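Local coordinates for outer envelope protein 64, mitochondrial (Arabidopsis thaliana, PDB 6HPG) that probably serves as a chaperone receptor at the mitochondrial outer membrane, mediating Hsp90-dependent protein targeting to mitochondria, here represented by its TPR domain, at residues 3-14 and 25-36. Sequence-based numbering, arbitrary orientation.
Sequences MEASEVMKEKGN and AVNFYTEAIKLN
Phe-28 and Tyr-29 of helix 25-35 press their rings against the last turn of segment 3-14. Lys-12 CB sits over the centre of the Phe-28 ring, 3.4 Å from the centroid and nearly on the ring normal, a CH-pi contact. Met-9 SD meets the edge of the same ring, 4.0 Å from Phe-28 CD1, as a Met-aromatic pair. Gly-13 CA lies over one face of the Tyr-29 ring, offset toward its rim. With no side chain at Gly-13, the Tyr-29 ring can come close to its backbone. Replacing Phe-28 by an alanine is likely to open a gap beneath Lys-12 CB and cost Met-9 SD its aromatic partner.

Met-9 is also the central apolar knob, set among Phe-28, Glu-31, Ala-32 and Leu-35. With CG beside the backbone N (chi1 -63°) and bends further out, its chain brings SD to the Phe-28 edge. Met-9 CB packs 3.9 Å from Ala-32 CB. Leu-35 CD1 touches Met-9 CG and also Ala-5 CB, at 3.8 Å from the latter. At the far end, Asn-36 CB rests 3.5 Å from Ser-6 CB.

One hydrogen bond crosses the interface. Tyr-29 OH donates to Asn-14 OD1, which lies at the ring edge and in its plane; the amide and ring planes are 65° apart. The modelled Tyr-29 OH to Asn-14 OD1 distance, 2.4 Å, is very short, and its exact length is doubtful. Asn-14 ND2 and Lys-10 NZ each bond to the backbone of the bound peptide. Ser-6 OG donates to Met-3 O at 2.6 Å and also bonds to Tyr-42 OH on helix 40-52.

The axes of segments 3-14 and 25-35 come within 7.7 Å, their directions 165° apart. This is the antiparallel helix pair of a tetratricopeptide repeat, here TPR 1, with part of its first helix contributing to the peptide-binding groove.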
ATOM      1  N   MET A   3      -5.848 -21.113  -3.892  1.00 26.56           N
ATOM      2  CA  MET A   3      -4.674 -20.650  -3.151  1.00 24.02           C
ATOM      3  C   MET A   3      -3.464 -20.438  -4.079  1.00 21.06           C
ATOM      4  O   MET A   3      -2.863 -19.335  -4.085  1.00 21.53           O
ATOM      5  CB  MET A   3      -4.346 -21.668  -2.049  1.00 25.86           C
ATOM      6  CG  MET A   3      -3.255 -21.333  -1.087  1.00 32.21           C
ATOM      7  SD  MET A   3      -3.520 -19.691  -0.397  1.00 46.31           S
ATOM      8  CE  MET A   3      -2.111 -18.900  -1.110  1.00 50.50           C
ATOM      9  N   GLU A   4      -3.117 -21.455  -4.860  1.00 18.39           N
ATOM     10  CA  GLU A   4      -2.006 -21.346  -5.827  1.00 23.26           C
ATOM     11  C   GLU A   4      -2.342 -20.303  -6.921  1.00 20.97           C
ATOM     12  O   GLU A   4      -1.501 -19.471  -7.260  1.00 19.62           O
ATOM     13  CB  GLU A   4      -1.620 -22.700  -6.457  1.00 19.98           C
ATOM     14  CG  GLU A   4      -0.532 -22.597  -7.531  1.00 22.23           C
ATOM     15  CD  GLU A   4      -0.176 -23.909  -8.263  1.00 25.93           C
ATOM     16  OE1 GLU A   4       0.890 -23.931  -8.907  1.00 25.68           O
ATOM     17  OE2 GLU A   4      -0.939 -24.900  -8.228  1.00 24.18           O
ATOM     18  N   ALA A   5      -3.549 -20.370  -7.488  1.00 22.09           N
ATOM     19  CA  ALA A   5      -3.966 -19.364  -8.509  1.00 20.10           C
ATOM     20  C   ALA A   5      -3.831 -17.887  -7.989  1.00 18.02           C
ATOM     21  O   ALA A   5      -3.323 -16.968  -8.675  1.00 14.60           O
ATOM     22  CB  ALA A   5      -5.382 -19.669  -8.984  1.00 19.81           C
ATOM     23  N   SER A   6      -4.176 -17.704  -6.728  1.00 19.87           N
ATOM     24  CA  SER A   6      -4.104 -16.407  -6.096  1.00 19.61           C
ATOM     25  C   SER A   6      -2.682 -15.823  -6.210  1.00 17.81           C
ATOM     26  O   SER A   6      -2.535 -14.655  -6.534  1.00 18.28           O
ATOM     27  CB  SER A   6      -4.562 -16.472  -4.639  1.00 20.00           C
ATOM     28  OG  SER A   6      -3.523 -16.808  -3.731  1.00 24.16           O
ATOM     29  N   GLU A   7      -1.660 -16.637  -5.946  1.00 17.18           N
ATOM     30  CA  GLU A   7      -0.280 -16.156  -5.982  1.00 17.12           C
ATOM     31  C   GLU A   7       0.097 -15.862  -7.429  1.00 17.93           C
ATOM     32  O   GLU A   7       0.794 -14.907  -7.712  1.00 18.77           O
ATOM     33  CB  GLU A   7       0.688 -17.184  -5.398  1.00 17.98           C
ATOM     34  CG  GLU A   7       2.163 -16.862  -5.678  1.00 20.46           C
ATOM     35  CD  GLU A   7       2.646 -15.570  -5.035  1.00 19.05           C
ATOM     36  OE1 GLU A   7       3.719 -15.051  -5.401  1.00 24.73           O
ATOM     37  OE2 GLU A   7       1.968 -15.059  -4.137  1.00 19.98           O
ATOM     38  N   VAL A   8      -0.413 -16.665  -8.356  1.00 18.50           N
ATOM     39  CA  VAL A   8      -0.188 -16.426  -9.786  1.00 17.51           C
ATOM     40  C   VAL A   8      -0.763 -15.090 -10.204  1.00 19.87           C
ATOM     41  O   VAL A   8      -0.049 -14.270 -10.835  1.00 18.52           O
ATOM     42  CB  VAL A   8      -0.671 -17.627 -10.651  1.00 20.58           C
ATOM     43  CG1 VAL A   8      -0.682 -17.306 -12.154  1.00 19.47           C
ATOM     44  CG2 VAL A   8       0.236 -18.832 -10.367  1.00 21.93           C
ATOM     45  N   MET A   9      -1.990 -14.811  -9.774  1.00 15.99           N
ATOM     46  CA  MET A   9      -2.621 -13.535 -10.065  1.00 14.98           C
ATOM     47  C   MET A   9      -1.815 -12.377  -9.414  1.00 19.19           C
ATOM     48  O   MET A   9      -1.585 -11.336 -10.054  1.00 14.51           O
ATOM     49  CB  MET A   9      -4.038 -13.554  -9.537  1.00 17.65           C
ATOM     50  CG  MET A   9      -4.932 -14.600 -10.216  1.00 19.97           C
ATOM     51  SD  MET A   9      -5.160 -14.138 -11.924  1.00 24.20           S
ATOM     52  CE  MET A   9      -4.000 -15.109 -12.819  1.00 25.45           C
ATOM     53  N   LYS A  10      -1.368 -12.571  -8.169  1.00 14.54           N
ATOM     54  CA  LYS A  10      -0.529 -11.574  -7.569  1.00 19.60           C
ATOM     55  C   LYS A  10       0.684 -11.293  -8.417  1.00 18.67           C
ATOM     56  O   LYS A  10       0.969 -10.118  -8.729  1.00 21.94           O
ATOM     57  CB  LYS A  10      -0.135 -11.929  -6.133  1.00 22.18           C
ATOM     58  CG  LYS A  10       0.655 -10.795  -5.463  1.00 23.52           C
ATOM     59  CD  LYS A  10       1.668 -11.284  -4.467  1.00 23.42           C
ATOM     60  CE  LYS A  10       2.842 -11.943  -5.167  1.00 28.31           C
ATOM     61  NZ  LYS A  10       3.922 -12.212  -4.163  1.00 29.74           N
ATOM     62  N   GLU A  11       1.367 -12.348  -8.849  1.00 20.52           N
ATOM     63  CA  GLU A  11       2.584 -12.167  -9.647  1.00 22.64           C
ATOM     64  C   GLU A  11       2.305 -11.444 -10.984  1.00 23.81           C
ATOM     65  O   GLU A  11       3.108 -10.632 -11.409  1.00 18.87           O
ATOM     66  CB  GLU A  11       3.319 -13.497  -9.834  1.00 27.15           C
ATOM     67  CG  GLU A  11       3.791 -14.059  -8.477  1.00 30.17           C
ATOM     68  CD  GLU A  11       4.291 -15.499  -8.511  1.00 31.82           C
ATOM     69  OE1 GLU A  11       4.246 -16.147  -9.576  1.00 29.80           O
ATOM     70  OE2 GLU A  11       4.749 -15.978  -7.447  1.00 28.01           O
ATOM     71  N   LYS A  12       1.141 -11.684 -11.583  1.00 21.25           N
ATOM     72  CA  LYS A  12       0.734 -11.036 -12.853  1.00 22.64           C
ATOM     73  C   LYS A  12       0.455  -9.562 -12.593  1.00 19.77           C
ATOM     74  O   LYS A  12       0.821  -8.670 -13.379  1.00 16.68           O
ATOM     75  CB  LYS A  12      -0.526 -11.722 -13.429  1.00 24.21           C
ATOM     76  CG  LYS A  12      -0.336 -12.635 -14.641  1.00 33.67           C
ATOM     77  CD  LYS A  12       0.404 -13.930 -14.399  1.00 34.38           C
ATOM     78  CE  LYS A  12       0.026 -14.989 -15.432  1.00 43.92           C
ATOM     79  NZ  LYS A  12      -1.363 -15.559 -15.294  1.00 47.37           N
ATOM     80  N   GLY A  13      -0.165  -9.298 -11.464  1.00 17.23           N
ATOM     81  CA  GLY A  13      -0.337  -7.919 -10.989  1.00 20.00           C
ATOM     82  C   GLY A  13       0.992  -7.181 -10.860  1.00 18.68           C
ATOM     83  O   GLY A  13       1.088  -6.018 -11.252  1.00 19.07           O
ATOM     84  N   ASN A  14       1.987  -7.857 -10.275  1.00 17.28           N
ATOM     85  CA  ASN A  14       3.297  -7.248 -10.013  1.00 17.34           C
ATOM     86  C   ASN A  14       3.964  -6.938 -11.354  1.00 19.65           C
ATOM     87  O   ASN A  14       4.556  -5.893 -11.501  1.00 23.21           O
ATOM     88  CB  ASN A  14       4.186  -8.131  -9.129  1.00 15.87           C
ATOM     89  CG  ASN A  14       3.734  -8.166  -7.648  1.00 15.76           C
ATOM     90  OD1 ASN A  14       2.774  -7.510  -7.222  1.00 17.97           O
ATOM     91  ND2 ASN A  14       4.430  -8.939  -6.877  1.00 15.56           N
ATOM     92  N   ALA A  25      -3.036  -4.097 -13.282  1.00 22.90           N
ATOM     93  CA  ALA A  25      -2.508  -4.470 -11.966  1.00 23.85           C
ATOM     94  C   ALA A  25      -3.629  -4.619 -10.969  1.00 19.84           C
ATOM     95  O   ALA A  25      -3.743  -5.639 -10.297  1.00 18.25           O
ATOM     96  CB  ALA A  25      -1.506  -3.435 -11.473  1.00 27.46           C
ATOM     97  N   VAL A  26      -4.469  -3.582 -10.895  1.00 18.63           N
ATOM     98  CA  VAL A  26      -5.671  -3.570 -10.032  1.00 16.99           C
ATOM     99  C   VAL A  26      -6.534  -4.815 -10.286  1.00 17.71           C
ATOM    100  O   VAL A  26      -7.038  -5.414  -9.356  1.00 18.44           O
ATOM    101  CB  VAL A  26      -6.545  -2.283 -10.266  1.00 15.71           C
ATOM    102  CG1 VAL A  26      -7.996  -2.428  -9.772  1.00 14.76           C
ATOM    103  CG2 VAL A  26      -5.916  -1.049  -9.642  1.00 17.41           C
ATOM    104  N   ASN A  27      -6.747  -5.132 -11.558  1.00 14.94           N
ATOM    105  CA  ASN A  27      -7.608  -6.228 -11.925  1.00 17.10           C
ATOM    106  C   ASN A  27      -6.999  -7.589 -11.556  1.00 18.72           C
ATOM    107  O   ASN A  27      -7.723  -8.458 -11.067  1.00 15.75           O
ATOM    108  CB  ASN A  27      -7.973  -6.144 -13.405  1.00 17.44           C
ATOM    109  CG  ASN A  27      -8.958  -5.010 -13.682  1.00 22.12           C
ATOM    110  OD1 ASN A  27      -9.777  -4.689 -12.837  1.00 22.09           O
ATOM    111  ND2 ASN A  27      -8.894  -4.425 -14.875  1.00 23.98           N
ATOM    112  N   PHE A  28      -5.684  -7.744 -11.729  1.00 13.42           N
ATOM    113  CA  PHE A  28      -5.010  -8.969 -11.290  1.00 15.25           C
ATOM    114  C   PHE A  28      -5.071  -9.120  -9.770  1.00 15.53           C
ATOM    115  O   PHE A  28      -5.347 -10.213  -9.276  1.00 18.88           O
ATOM    116  CB  PHE A  28      -3.533  -9.058 -11.791  1.00 16.14           C
ATOM    117  CG  PHE A  28      -3.392  -9.538 -13.218  1.00 18.24           C
ATOM    118  CD1 PHE A  28      -3.981 -10.723 -13.632  1.00 19.22           C
ATOM    119  CD2 PHE A  28      -2.645  -8.819 -14.148  1.00 22.79           C
ATOM    120  CE1 PHE A  28      -3.874 -11.159 -14.940  1.00 16.94           C
ATOM    121  CE2 PHE A  28      -2.551  -9.245 -15.465  1.00 20.73           C
ATOM    122  CZ  PHE A  28      -3.173 -10.423 -15.856  1.00 19.18           C
ATOM    123  N   TYR A  29      -4.907  -8.012  -9.053  1.00 14.12           N
ATOM    124  CA  TYR A  29      -4.858  -8.016  -7.614  1.00 13.16           C
ATOM    125  C   TYR A  29      -6.235  -8.244  -7.068  1.00 14.72           C
ATOM    126  O   TYR A  29      -6.394  -8.938  -6.048  1.00 12.67           O
ATOM    127  CB  TYR A  29      -4.238  -6.732  -7.076  1.00 13.56           C
ATOM    128  CG  TYR A  29      -2.743  -6.495  -7.379  1.00 14.94           C
ATOM    129  CD1 TYR A  29      -1.792  -7.511  -7.275  1.00 15.85           C
ATOM    130  CD2 TYR A  29      -2.282  -5.230  -7.689  1.00 16.09           C
ATOM    131  CE1 TYR A  29      -0.437  -7.257  -7.487  1.00 14.49           C
ATOM    132  CE2 TYR A  29      -0.956  -4.989  -7.889  1.00 14.06           C
ATOM    133  CZ  TYR A  29      -0.033  -6.005  -7.809  1.00 14.57           C
ATOM    134  OH  TYR A  29       1.316  -5.712  -8.015  1.00 15.65           O
ATOM    135  N   THR A  30      -7.248  -7.740  -7.773  1.00 15.96           N
ATOM    136  CA  THR A  30      -8.663  -8.004  -7.391  1.00 16.01           C
ATOM    137  C   THR A  30      -9.006  -9.492  -7.439  1.00 16.84           C
ATOM    138  O   THR A  30      -9.633 -10.091  -6.504  1.00 15.71           O
ATOM    139  CB  THR A  30      -9.579  -7.121  -8.244  1.00 15.69           C
ATOM    140  OG1 THR A  30      -9.268  -5.771  -7.899  1.00 12.53           O
ATOM    141  CG2 THR A  30     -11.105  -7.377  -8.025  1.00 16.30           C
ATOM    142  N   GLU A  31      -8.530 -10.111  -8.485  1.00 17.00           N
ATOM    143  CA  GLU A  31      -8.712 -11.542  -8.651  1.00 21.33           C
ATOM    144  C   GLU A  31      -7.918 -12.370  -7.625  1.00 20.00           C
ATOM    145  O   GLU A  31      -8.439 -13.408  -7.153  1.00 17.75           O
ATOM    146  CB  GLU A  31      -8.350 -11.956 -10.067  1.00 19.41           C
ATOM    147  CG  GLU A  31      -8.534 -13.426 -10.386  1.00 21.57           C
ATOM    148  CD  GLU A  31      -9.994 -13.863 -10.467  1.00 22.65           C
ATOM    149  OE1 GLU A  31     -10.252 -15.051 -10.783  1.00 29.96           O
ATOM    150  OE2 GLU A  31     -10.867 -13.027 -10.266  1.00 22.35           O
ATOM    151  N   ALA A  32      -6.663 -11.952  -7.373  1.00 18.09           N
ATOM    152  CA  ALA A  32      -5.824 -12.495  -6.325  1.00 16.88           C
ATOM    153  C   ALA A  32      -6.576 -12.523  -5.025  1.00 18.44           C
ATOM    154  O   ALA A  32      -6.631 -13.549  -4.338  1.00 18.80           O
ATOM    155  CB  ALA A  32      -4.554 -11.662  -6.175  1.00 22.17           C
ATOM    156  N   ILE A  33      -7.205 -11.396  -4.710  1.00 20.18           N
ATOM    157  CA  ILE A  33      -7.939 -11.212  -3.437  1.00 20.86           C
ATOM    158  C   ILE A  33      -9.242 -12.010  -3.426  1.00 21.74           C
ATOM    159  O   ILE A  33      -9.621 -12.560  -2.378  1.00 22.01           O
ATOM    160  CB  ILE A  33      -8.189  -9.707  -3.190  1.00 22.34           C
ATOM    161  CG1 ILE A  33      -6.873  -9.025  -2.823  1.00 20.60           C
ATOM    162  CG2 ILE A  33      -9.313  -9.392  -2.196  1.00 19.03           C
ATOM    163  CD1 ILE A  33      -7.025  -7.525  -2.900  1.00 19.88           C
ATOM    164  N   LYS A  34      -9.924 -12.081  -4.575  1.00 20.68           N
ATOM    165  CA  LYS A  34     -11.142 -12.907  -4.665  1.00 21.81           C
ATOM    166  C   LYS A  34     -10.835 -14.396  -4.436  1.00 20.32           C
ATOM    167  O   LYS A  34     -11.614 -15.127  -3.820  1.00 22.48           O
ATOM    168  CB  LYS A  34     -11.872 -12.659  -5.989  1.00 23.50           C
ATOM    169  CG  LYS A  34     -13.136 -13.494  -6.152  1.00 27.94           C
ATOM    170  CD  LYS A  34     -13.702 -13.287  -7.523  1.00 32.49           C
ATOM    171  CE  LYS A  34     -15.171 -13.665  -7.633  1.00 39.40           C
ATOM    172  NZ  LYS A  34     -16.000 -12.436  -7.866  1.00 47.89           N
ATOM    173  N   LEU A  35      -9.690 -14.845  -4.907  1.00 21.41           N
ATOM    174  CA  LEU A  35      -9.269 -16.220  -4.702  1.00 20.36           C
ATOM    175  C   LEU A  35      -8.693 -16.479  -3.293  1.00 26.70           C
ATOM    176  O   LEU A  35      -8.854 -17.580  -2.757  1.00 23.75           O
ATOM    177  CB  LEU A  35      -8.240 -16.588  -5.760  1.00 23.30           C
ATOM    178  CG  LEU A  35      -8.733 -16.650  -7.215  1.00 21.99           C
ATOM    179  CD1 LEU A  35      -7.528 -16.632  -8.131  1.00 24.40           C
ATOM    180  CD2 LEU A  35      -9.577 -17.898  -7.465  1.00 23.54           C
ATOM    181  N   ASN A  36      -7.971 -15.500  -2.731  1.00 21.57           N
ATOM    182  CA  ASN A  36      -7.419 -15.590  -1.370  1.00 25.50           C
ATOM    183  C   ASN A  36      -7.527 -14.208  -0.706  1.00 26.37           C
ATOM    184  O   ASN A  36      -6.733 -13.314  -0.998  1.00 22.13           O
ATOM    185  CB  ASN A  36      -5.963 -16.092  -1.412  1.00 24.27           C
ATOM    186  CG  ASN A  36      -5.292 -16.155  -0.031  1.00 26.47           C
ATOM    187  OD1 ASN A  36      -5.919 -15.975   1.023  1.00 21.63           O
ATOM    188  ND2 ASN A  36      -3.984 -16.390  -0.046  1.00 27.38           N
TER